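Local coordinates for serine--tRNA ligase, cytoplasmic (Candida albicans, PDB 3QO8), which catalyses the attachment of serine to tRNA(Ser), first activating the amino acid with ATP as Ser-AMP and then transferring it to the tRNA acceptor end, at residues Ser197-Lys202 with Ile301-Leu306; Lys202-Leu207 with Ile320-Glu325; Gln249-Tyr254 with Val269-Tyr274. All coordinates share one frame; numbering follows the deposited sequence.

Interaction 1: Ser197-Lys202 with Ile301-Leu306; sequences SFLSSK and IEQFVL. With SSA (5'-O-(N-(L-seryl)-sulfamoyl)adenosine), chain B.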
loop_
_atom_site.group_PDB
_atom_site.type_symbol
_atom_site.label_atom_id
_atom_site.label_comp_id
_atom_site.label_asym_id
_atom_site.label_seq_id
_atom_site.Cartn_x
_atom_site.Cartn_y
_atom_site.Cartn_z
ATOM N N SER A 197 -0.736 -20.666 -3.968
ATOM C CA SER A 197 -0.364 -22.063 -4.173
ATOM C C SER A 197 -1.424 -22.755 -5.009
ATOM O O SER A 197 -1.114 -23.519 -5.939
ATOM C CB SER A 197 -0.213 -22.779 -2.830
ATOM O OG SER A 197 0.170 -24.127 -3.017
ATOM N N PHE A 198 -2.682 -22.463 -4.676
ATOM C CA PHE A 198 -3.840 -23.026 -5.368
ATOM C C PHE A 198 -3.804 -22.693 -6.860
ATOM O O PHE A 198 -3.946 -23.574 -7.705
ATOM C CB PHE A 198 -5.122 -22.477 -4.729
ATOM C CG PHE A 198 -6.398 -22.996 -5.345
ATOM C CD1 PHE A 198 -6.970 -24.189 -4.904
ATOM C CD2 PHE A 198 -7.046 -22.271 -6.329
ATOM C CE1 PHE A 198 -8.154 -24.659 -5.463
ATOM C CE2 PHE A 198 -8.241 -22.733 -6.896
ATOM C CZ PHE A 198 -8.797 -23.927 -6.453
ATOM N N LEU A 199 -3.601 -21.421 -7.188
ATOM C CA LEU A 199 -3.583 -21.019 -8.592
ATOM C C LEU A 199 -2.306 -21.471 -9.292
ATOM O O LEU A 199 -2.325 -21.837 -10.468
ATOM C CB LEU A 199 -3.765 -19.510 -8.734
ATOM C CG LEU A 199 -5.155 -18.943 -8.419
ATOM C CD1 LEU A 199 -5.149 -17.424 -8.593
ATOM C CD2 LEU A 199 -6.245 -19.596 -9.303
ATOM N N SER A 200 -1.192 -21.449 -8.567
ATOM C CA SER A 200 0.079 -21.883 -9.136
ATOM C C SER A 200 -0.012 -23.355 -9.580
ATOM O O SER A 200 0.535 -23.745 -10.614
ATOM C CB SER A 200 1.222 -21.657 -8.132
ATOM O OG SER A 200 2.362 -22.408 -8.488
ATOM N N SER A 201 -0.726 -24.168 -8.803
ATOM C CA SER A 201 -0.917 -25.574 -9.148
ATOM C C SER A 201 -1.733 -25.728 -10.420
ATOM O O SER A 201 -1.743 -26.791 -11.028
ATOM C CB SER A 201 -1.627 -26.318 -8.012
ATOM O OG SER A 201 -0.744 -26.519 -6.927
ATOM N N LYS A 202 -2.446 -24.675 -10.799
ATOM C CA LYS A 202 -3.271 -24.707 -11.998
ATOM C C LYS A 202 -2.589 -24.028 -13.180
ATOM O O LYS A 202 -3.221 -23.752 -14.192
ATOM C CB LYS A 202 -4.614 -24.046 -11.727
ATOM C CG LYS A 202 -5.502 -24.857 -10.819
ATOM C CD LYS A 202 -6.781 -24.132 -10.515
ATOM C CE LYS A 202 -7.651 -24.982 -9.627
ATOM N NZ LYS A 202 -7.971 -26.278 -10.289
ATOM N N ILE A 301 -6.029 -11.897 -3.921
ATOM C CA ILE A 301 -5.497 -12.768 -4.954
ATOM C C ILE A 301 -6.462 -12.743 -6.141
ATOM O O ILE A 301 -7.642 -13.075 -6.010
ATOM C CB ILE A 301 -5.312 -14.215 -4.455
ATOM C CG1 ILE A 301 -4.412 -14.234 -3.206
ATOM C CG2 ILE A 301 -4.745 -15.092 -5.578
ATOM C CD1 ILE A 301 -3.096 -13.471 -3.387
ATOM N N GLU A 302 -5.925 -12.362 -7.296
ATOM C CA GLU A 302 -6.673 -12.080 -8.507
ATOM C C GLU A 302 -6.303 -13.091 -9.597
ATOM O O GLU A 302 -5.127 -13.422 -9.769
ATOM C CB GLU A 302 -6.258 -10.679 -8.997
ATOM C CG GLU A 302 -6.939 -10.217 -10.282
ATOM C CD GLU A 302 -8.386 -9.787 -10.059
ATOM O OE1 GLU A 302 -8.886 -9.955 -8.922
ATOM O OE2 GLU A 302 -9.018 -9.268 -11.018
ATOM N N GLN A 303 -7.294 -13.580 -10.335
ATOM C CA GLN A 303 -7.018 -14.300 -11.581
ATOM C C GLN A 303 -7.004 -13.300 -12.725
ATOM O O GLN A 303 -7.965 -12.549 -12.905
ATOM C CB GLN A 303 -8.124 -15.313 -11.892
ATOM C CG GLN A 303 -8.319 -16.391 -10.875
ATOM C CD GLN A 303 -9.415 -17.347 -11.309
ATOM O OE1 GLN A 303 -9.270 -18.055 -12.300
ATOM N NE2 GLN A 303 -10.525 -17.348 -10.583
ATOM N N PHE A 304 -5.935 -13.277 -13.513
ATOM C CA PHE A 304 -5.955 -12.431 -14.693
ATOM C C PHE A 304 -5.452 -13.241 -15.874
ATOM O O PHE A 304 -4.369 -13.833 -15.821
ATOM C CB PHE A 304 -5.129 -11.142 -14.538
ATOM C CG PHE A 304 -5.310 -10.185 -15.703
ATOM C CD1 PHE A 304 -6.295 -9.200 -15.661
ATOM C CD2 PHE A 304 -4.559 -10.323 -16.854
ATOM C CE1 PHE A 304 -6.488 -8.342 -16.734
ATOM C CE2 PHE A 304 -4.749 -9.471 -17.944
ATOM C CZ PHE A 304 -5.714 -8.484 -17.884
ATOM N N VAL A 305 -6.240 -13.259 -16.939
ATOM C CA VAL A 305 -5.966 -14.149 -18.057
ATOM C C VAL A 305 -6.107 -13.431 -19.385
ATOM O O VAL A 305 -7.027 -12.644 -19.577
ATOM C CB VAL A 305 -6.925 -15.366 -18.058
ATOM C CG1 VAL A 305 -6.578 -16.315 -19.209
ATOM C CG2 VAL A 305 -6.864 -16.098 -16.724
ATOM N N LEU A 306 -5.177 -13.715 -20.291
ATOM C CA LEU A 306 -5.255 -13.257 -21.664
ATOM C C LEU A 306 -5.394 -14.494 -22.525
ATOM O O LEU A 306 -4.679 -15.480 -22.329
ATOM C CB LEU A 306 -3.975 -12.494 -22.047
ATOM C CG LEU A 306 -3.586 -11.243 -21.264
ATOM C CD1 LEU A 306 -2.946 -11.620 -19.945
ATOM C CD2 LEU A 306 -2.575 -10.410 -22.071
HETATM N N10 SSA B . -10.528 -7.135 -10.504
HETATM C CA SSA B . -11.925 -7.455 -10.218
HETATM C CB SSA B . -12.060 -8.932 -9.850
HETATM O OG SSA B . -11.467 -9.186 -8.560
HETATM C C9 SSA B . -12.440 -6.595 -9.098
HETATM O O9 SSA B . -11.701 -5.841 -8.477
HETATM N N8 SSA B . -13.736 -6.711 -8.824
HETATM S S1 SSA B . -14.401 -6.121 -7.491
HETATM O O1S SSA B . -14.463 -4.688 -7.477
HETATM O O2S SSA B . -15.712 -6.667 -7.366
HETATM O "O5'" SSA B . -13.604 -6.602 -6.263
HETATM C "C5'" SSA B . -13.317 -7.976 -6.070
HETATM C "C4'" SSA B . -13.650 -8.365 -4.626
HETATM O "O4'" SSA B . -12.911 -7.613 -3.656
HETATM C "C3'" SSA B . -15.096 -8.133 -4.248
HETATM O "O3'" SSA B . -15.917 -9.181 -4.784
HETATM C "C2'" SSA B . -15.002 -8.147 -2.726
HETATM O "O2'" SSA B . -14.922 -9.501 -2.241
HETATM C "C1'" SSA B . -13.656 -7.473 -2.453
HETATM N N9 SSA B . -13.851 -6.039 -2.157
HETATM C C8 SSA B . -14.250 -5.083 -3.012
HETATM N N7 SSA B . -14.317 -3.910 -2.347
HETATM C C5 SSA B . -13.949 -4.148 -1.074
HETATM C C6 SSA B . -13.816 -3.344 0.041
HETATM N N6 SSA B . -14.097 -2.027 -0.062
HETATM N N1 SSA B . -13.409 -3.891 1.210
HETATM C C2 SSA B . -13.137 -5.199 1.291
HETATM N N3 SSA B . -13.246 -6.000 0.223
HETATM C C4 SSA B . -13.663 -5.494 -0.960
#

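Interaction 2: Lys202-Leu207 with Ile320-Glu325; sequences KGYVPL and IGCSEE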
loop_
_atom_site.group_PDB
_atom_site.type_symbol
_atom_site.label_atom_id
_atom_site.label_comp_id
_atom_site.label_asym_id
_atom_site.label_seq_id
_atom_site.Cartn_x
_atom_site.Cartn_y
_atom_site.Cartn_z
ATOM N N LYS A 202 -2.446 -24.675 -10.799
ATOM C CA LYS A 202 -3.271 -24.707 -11.998
ATOM C C LYS A 202 -2.589 -24.028 -13.180
ATOM O O LYS A 202 -3.221 -23.752 -14.192
ATOM C CB LYS A 202 -4.614 -24.046 -11.727
ATOM C CG LYS A 202 -5.502 -24.857 -10.819
ATOM C CD LYS A 202 -6.781 -24.132 -10.515
ATOM C CE LYS A 202 -7.651 -24.982 -9.627
ATOM N NZ LYS A 202 -7.971 -26.278 -10.289
ATOM N N GLY A 203 -1.305 -23.744 -13.036
ATOM C CA GLY A 203 -0.533 -23.160 -14.121
ATOM C C GLY A 203 -0.518 -21.642 -14.174
ATOM O O GLY A 203 0.012 -21.072 -15.125
ATOM N N TYR A 204 -1.089 -20.983 -13.164
ATOM C CA TYR A 204 -1.031 -19.528 -13.085
ATOM C C TYR A 204 0.353 -19.106 -12.624
ATOM O O TYR A 204 0.971 -19.766 -11.789
ATOM C CB TYR A 204 -2.052 -18.982 -12.084
ATOM C CG TYR A 204 -3.494 -19.025 -12.528
ATOM C CD1 TYR A 204 -4.239 -17.856 -12.657
ATOM C CD2 TYR A 204 -4.128 -20.235 -12.789
ATOM C CE1 TYR A 204 -5.590 -17.894 -13.051
ATOM C CE2 TYR A 204 -5.462 -20.279 -13.188
ATOM C CZ TYR A 204 -6.186 -19.110 -13.317
ATOM O OH TYR A 204 -7.516 -19.170 -13.710
ATOM N N VAL A 205 0.832 -17.996 -13.162
ATOM C CA VAL A 205 2.111 -17.432 -12.756
ATOM C C VAL A 205 1.897 -16.404 -11.640
ATOM O O VAL A 205 1.208 -15.411 -11.842
ATOM C CB VAL A 205 2.777 -16.754 -13.963
ATOM C CG1 VAL A 205 4.055 -16.017 -13.549
ATOM C CG2 VAL A 205 3.054 -17.791 -15.053
ATOM N N PRO A 206 2.486 -16.641 -10.457
ATOM C CA PRO A 206 2.356 -15.655 -9.379
ATOM C C PRO A 206 2.934 -14.325 -9.803
ATOM O O PRO A 206 4.042 -14.258 -10.354
ATOM C CB PRO A 206 3.180 -16.261 -8.240
ATOM C CG PRO A 206 3.147 -17.751 -8.516
ATOM C CD PRO A 206 3.211 -17.849 -10.019
ATOM N N LEU A 207 2.190 -13.259 -9.560
ATOM C CA LEU A 207 2.667 -11.954 -9.991
ATOM C C LEU A 207 2.267 -10.925 -8.958
ATOM O O LEU A 207 1.082 -10.633 -8.822
ATOM C CB LEU A 207 2.053 -11.615 -11.350
ATOM C CG LEU A 207 2.558 -10.379 -12.081
ATOM C CD1 LEU A 207 4.054 -10.506 -12.352
ATOM C CD2 LEU A 207 1.785 -10.181 -13.372
ATOM N N ILE A 320 -14.358 -18.968 -13.358
ATOM C CA ILE A 320 -15.349 -18.984 -12.278
ATOM C C ILE A 320 -15.302 -20.363 -11.622
ATOM O O ILE A 320 -15.480 -20.495 -10.408
ATOM C CB ILE A 320 -16.788 -18.592 -12.753
ATOM C CG1 ILE A 320 -17.728 -18.430 -11.546
ATOM C CG2 ILE A 320 -17.332 -19.592 -13.773
ATOM C CD1 ILE A 320 -17.289 -17.268 -10.625
ATOM N N GLY A 321 -15.015 -21.384 -12.424
ATOM C CA GLY A 321 -14.889 -22.736 -11.902
ATOM C C GLY A 321 -13.737 -22.826 -10.906
ATOM O O GLY A 321 -13.843 -23.469 -9.853
ATOM N N CYS A 322 -12.627 -22.182 -11.237
ATOM C CA CYS A 322 -11.485 -22.113 -10.316
ATOM C C CYS A 322 -11.871 -21.480 -8.977
ATOM O O CYS A 322 -11.488 -21.970 -7.917
ATOM C CB CYS A 322 -10.306 -21.325 -10.924
ATOM S SG CYS A 322 -9.275 -22.278 -12.054
ATOM N N SER A 323 -12.591 -20.367 -9.022
ATOM C CA SER A 323 -13.026 -19.730 -7.777
ATOM C C SER A 323 -14.012 -20.611 -6.993
ATOM O O SER A 323 -13.957 -20.696 -5.759
ATOM C CB SER A 323 -13.627 -18.361 -8.071
ATOM O OG SER A 323 -12.618 -17.480 -8.564
ATOM N N GLU A 324 -14.930 -21.262 -7.704
ATOM C CA GLU A 324 -15.860 -22.162 -7.024
ATOM C C GLU A 324 -15.098 -23.261 -6.286
ATOM O O GLU A 324 -15.364 -23.553 -5.118
ATOM C CB GLU A 324 -16.821 -22.783 -8.029
ATOM C CG GLU A 324 -17.770 -21.782 -8.654
ATOM C CD GLU A 324 -18.783 -22.466 -9.551
ATOM O OE1 GLU A 324 -19.652 -23.201 -9.024
ATOM O OE2 GLU A 324 -18.704 -22.276 -10.776
ATOM N N GLU A 325 -14.145 -23.873 -6.977
ATOM C CA GLU A 325 -13.346 -24.925 -6.370
ATOM C C GLU A 325 -12.638 -24.401 -5.122
ATOM O O GLU A 325 -12.586 -25.073 -4.088
ATOM C CB GLU A 325 -12.338 -25.487 -7.376
ATOM C CG GLU A 325 -11.515 -26.638 -6.832
ATOM C CD GLU A 325 -10.414 -27.102 -7.795
ATOM O OE1 GLU A 325 -10.372 -26.622 -8.952
ATOM O OE2 GLU A 325 -9.585 -27.941 -7.380
#

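Interaction 3: Gln249-Tyr254 with Val269-Tyr274; sequences QPISAY and VRYAGY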
loop_
_atom_site.group_PDB
_atom_site.type_symbol
_atom_site.label_atom_id
_atom_site.label_comp_id
_atom_site.label_asym_id
_atom_site.label_seq_id
_atom_site.Cartn_x
_atom_site.Cartn_y
_atom_site.Cartn_z
ATOM N N GLN A 249 -5.752 -3.806 -12.447
ATOM C CA GLN A 249 -5.325 -2.589 -13.123
ATOM C C GLN A 249 -3.876 -2.654 -13.634
ATOM O O GLN A 249 -3.645 -2.557 -14.842
ATOM C CB GLN A 249 -5.615 -1.366 -12.253
ATOM C CG GLN A 249 -7.107 -1.023 -12.266
ATOM C CD GLN A 249 -7.575 -0.251 -11.035
ATOM O OE1 GLN A 249 -6.857 -0.122 -10.044
ATOM N NE2 GLN A 249 -8.796 0.264 -11.100
ATOM N N PRO A 250 -2.895 -2.849 -12.731
ATOM C CA PRO A 250 -1.519 -2.894 -13.256
ATOM C C PRO A 250 -1.231 -4.161 -14.080
ATOM O O PRO A 250 -0.479 -4.111 -15.047
ATOM C CB PRO A 250 -0.636 -2.838 -11.986
ATOM C CG PRO A 250 -1.520 -3.341 -10.854
ATOM C CD PRO A 250 -2.951 -2.899 -11.257
ATOM N N ILE A 251 -1.839 -5.281 -13.719
ATOM C CA ILE A 251 -1.581 -6.513 -14.448
ATOM C C ILE A 251 -2.182 -6.449 -15.857
ATOM O O ILE A 251 -1.629 -7.005 -16.802
ATOM C CB ILE A 251 -2.070 -7.752 -13.651
ATOM C CG1 ILE A 251 -1.271 -7.866 -12.344
ATOM C CG2 ILE A 251 -1.959 -9.022 -14.518
ATOM C CD1 ILE A 251 -1.672 -9.030 -11.405
ATOM N N SER A 252 -3.308 -5.757 -16.016
ATOM C CA SER A 252 -3.878 -5.607 -17.352
ATOM C C SER A 252 -2.906 -4.821 -18.242
ATOM O O SER A 252 -2.838 -5.044 -19.448
ATOM C CB SER A 252 -5.257 -4.924 -17.318
ATOM O OG SER A 252 -5.144 -3.537 -17.035
ATOM N N ALA A 253 -2.140 -3.912 -17.639
ATOM C CA ALA A 253 -1.187 -3.108 -18.408
ATOM C C ALA A 253 0.173 -3.788 -18.559
ATOM O O ALA A 253 1.051 -3.266 -19.239
ATOM C CB ALA A 253 -1.011 -1.742 -17.773
ATOM N N TYR A 254 0.344 -4.939 -17.913
ATOM C CA TYR A 254 1.619 -5.668 -17.915
ATOM C C TYR A 254 2.121 -5.924 -19.342
ATOM O O TYR A 254 3.298 -5.711 -19.640
ATOM C CB TYR A 254 1.444 -6.991 -17.161
ATOM C CG TYR A 254 2.712 -7.769 -16.838
ATOM C CD1 TYR A 254 3.585 -7.339 -15.839
ATOM C CD2 TYR A 254 3.004 -8.955 -17.493
ATOM C CE1 TYR A 254 4.725 -8.062 -15.515
ATOM C CE2 TYR A 254 4.145 -9.688 -17.180
ATOM C CZ TYR A 254 4.995 -9.235 -16.186
ATOM O OH TYR A 254 6.125 -9.953 -15.884
ATOM N N VAL A 269 -2.258 -16.899 -21.335
ATOM C CA VAL A 269 -1.335 -16.536 -20.267
ATOM C C VAL A 269 -2.173 -16.263 -19.017
ATOM O O VAL A 269 -3.089 -15.446 -19.057
ATOM C CB VAL A 269 -0.530 -15.281 -20.635
ATOM C CG1 VAL A 269 0.126 -14.696 -19.417
ATOM C CG2 VAL A 269 0.505 -15.598 -21.720
ATOM N N ARG A 270 -1.872 -16.951 -17.926
ATOM C CA ARG A 270 -2.672 -16.838 -16.714
ATOM C C ARG A 270 -1.832 -16.333 -15.543
ATOM O O ARG A 270 -0.807 -16.927 -15.218
ATOM C CB ARG A 270 -3.269 -18.201 -16.375
ATOM C CG ARG A 270 -4.111 -18.821 -17.525
ATOM C CD ARG A 270 -4.844 -20.069 -17.046
ATOM N NE ARG A 270 -5.819 -20.571 -18.021
ATOM C CZ ARG A 270 -5.685 -21.705 -18.698
ATOM N NH1 ARG A 270 -4.616 -22.468 -18.501
ATOM N NH2 ARG A 270 -6.628 -22.093 -19.555
ATOM N N TYR A 271 -2.268 -15.240 -14.918
ATOM C CA TYR A 271 -1.560 -14.678 -13.764
ATOM C C TYR A 271 -2.375 -14.813 -12.471
ATOM O O TYR A 271 -3.573 -14.533 -12.447
ATOM C CB TYR A 271 -1.222 -13.208 -13.987
ATOM C CG TYR A 271 -0.227 -13.005 -15.101
ATOM C CD1 TYR A 271 1.081 -13.473 -14.980
ATOM C CD2 TYR A 271 -0.594 -12.379 -16.278
ATOM C CE1 TYR A 271 2.012 -13.306 -16.021
ATOM C CE2 TYR A 271 0.320 -12.207 -17.312
ATOM C CZ TYR A 271 1.618 -12.669 -17.174
ATOM O OH TYR A 271 2.515 -12.499 -18.206
ATOM N N ALA A 272 -1.704 -15.266 -11.419
ATOM C CA ALA A 272 -2.228 -15.218 -10.069
ATOM C C ALA A 272 -1.714 -13.919 -9.457
ATOM O O ALA A 272 -0.605 -13.868 -8.901
ATOM C CB ALA A 272 -1.746 -16.424 -9.285
ATOM N N GLY A 273 -2.510 -12.861 -9.588
ATOM C CA GLY A 273 -2.098 -11.543 -9.145
ATOM C C GLY A 273 -2.238 -11.404 -7.647
ATOM O O GLY A 273 -3.178 -11.918 -7.070
ATOM N N TYR A 274 -1.294 -10.722 -7.014
ATOM C CA TYR A 274 -1.416 -10.426 -5.593
ATOM C C TYR A 274 -1.028 -8.982 -5.338
ATOM O O TYR A 274 0.015 -8.511 -5.817
ATOM C CB TYR A 274 -0.538 -11.357 -4.737
ATOM C CG TYR A 274 -0.346 -10.806 -3.340
ATOM C CD1 TYR A 274 -1.444 -10.606 -2.500
ATOM C CD2 TYR A 274 0.902 -10.432 -2.876
ATOM C CE1 TYR A 274 -1.299 -10.073 -1.240
ATOM C CE2 TYR A 274 1.060 -9.905 -1.585
ATOM C CZ TYR A 274 -0.048 -9.726 -0.779
ATOM O OH TYR A 274 0.066 -9.202 0.493
#

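Interaction 1: Ser197-Lys202 with Ile301-Leu306
Leu199 meets Gln303 through the aliphatic part of the glutamine and not over either face of its flat amide: both leucine methyls approach the CG carbon, Leu199 CD1 at 4.0 Å and Leu199 CD2 at 4.1 Å from Gln303 CG, and the two side chains cross nearly at right angles. The amide beyond is occupied by other partners, Gln303 NE2 bonding to the carbonyl of Met319 and OE1 taking a weak bond from Tyr204 OH. The second flat group, the carboxylate of Glu302, leaves the strand on the side away from the helix and takes the ligand with both oxygens. Glu302 OE1 accepts a hydrogen bond from the seryl hydroxyl OG of the bound seryl-adenylate analogue 5'-O-(N-(L-seryl)-sulfamoyl)adenosine at 2.7 Å, and Glu302 OE2 accepts one from its amino nitrogen N10 at 2.7 Å. With CG anti to the backbone N and a bend at chi2 (76°), the carboxylate is brought round to span these two groups, and Lys300 forms a salt bridge with OE1.

On the helix side the contact is plainly apolar. Leu199 CD1 lies 3.8 Å from Ile301 CG2, the two side chains running antiparallel past one another. Helix 183-200 thus backs strand 297-307 of the class II catalytic sheet, whose opposite side carries the serine pocket. A worked case of strand alternation follows: hydrocarbon seats the strand on its helix, while the intervening residue reads the hydroxyl and amino groups of the substrate moiety, a pairing of donors consistent with recognition of serine.

Interaction 2: Lys202-Leu207 with Ile320-Glu325
Lys202 and Glu325 reach for each other from opposite directions and close a salt bridge, with Lys202 NZ donating to Glu325 OE1 at 2.8 Å. The lysine meets this oxygen on its syn side, though 26° out of the carboxylate plane. An extended lysine chain turns only at its last torsion (chi4 -60°), which swings the ammonium group to the acid, while the glutamate runs out straight from helix 312-329. Because Glu325 is exposed, solvent probably tempers the strength of this pair.

Further in, the thiol of Cys322 takes over. Lys202 CD passes 3.5 Å from Cys322 SG, making the lysine's methylene chain part of the apolar packing, and the hydroxyl of Tyr204 approaches the same sulfur, OH to SG 3.9 Å.

Between the lysine and the tyrosine, Gly203, at positive phi, is the C-prime residue of a Schellman motif: Tyr204 N bonds to Leu199 O and Gly203 N to Ser200 O. This turn ends helix 183-200 and leads into strand 205-208, which runs parallel to strand 269-278 and, through Leu207, pairs antiparallel with a strand of the second subunit; helix 312-329 lies alongside the turn.

Interaction 3: Gln249-Tyr254 with Val269-Tyr274
Ile251 and Gly273 mark the closest approach of the two backbones, their CA atoms 7.3 Å apart where helix 248-252 comes over strand 269-278. Ala253 N makes weak bonds to Gln249 O and Pro250 O, and Tyr254 N bonds to Ile251 O. A side chain helps this turn: Ser252 OG donates to Gln249 O at 2.8 Å, with a C=O...donor angle of 129° and the hydroxyl tilted from the carbonyl plane.

Toward the strand, Ile251 uses both of its branches. Its CD1 methyl drops to 3.4 Å from Gly273 CA, a close fit on a residue with no side chain to intervene. The other branch, Ile251 CG2, sits 4.0 Å from Tyr271 CD2, oblique to that ring. Strand 269-278 and its antiparallel neighbour 297-307 form the class II motif 2 hairpin. Helix 248-252 starts at Glu248, directly after Ser247, both serine-binding residues by similarity, and the contact packs it against the first strand of the hairpin, just behind them.

Beyond the isoleucine, Tyr254 and Tyr271 meet obliquely, ring centroids 5.4 Å apart and planes inclined at 71°. Touching is concentrated at the phenolic end of Tyr271, whose OH lies 3.4 Å from Tyr254 CE2. That hydroxyl hydrogen-bonds to His255, a polar partner for a buried group. Tyr254, its ring turned back beside its own carbonyl carbon (chi1 -169°), instead sends its own hydroxyl to Arg181 of the second subunit, and its ring packs edge-to-face with Phe179 of that same neighbouring chain.

All three contacts assemble around one sheet of the class II catalytic core. Interactions 1 and 2 have centres about 4 Å apart and share Lys202; the centre of interaction 3 is about 10 Å from that of interaction 1 and 13 Å from that of interaction 2. Along the chain, interactions 1 and 2 alternate their segments, and interaction 3 is nested within the loops that both close. Strand 269-278 lies between strands 205-208 and 297-307 and is bonded to each, joining interaction 3 to the others. Each contact also touches the second subunit, so the parts of the fold behind the serine site, helix 183-200 and strand 205-208 among them, also meet the dimer partner.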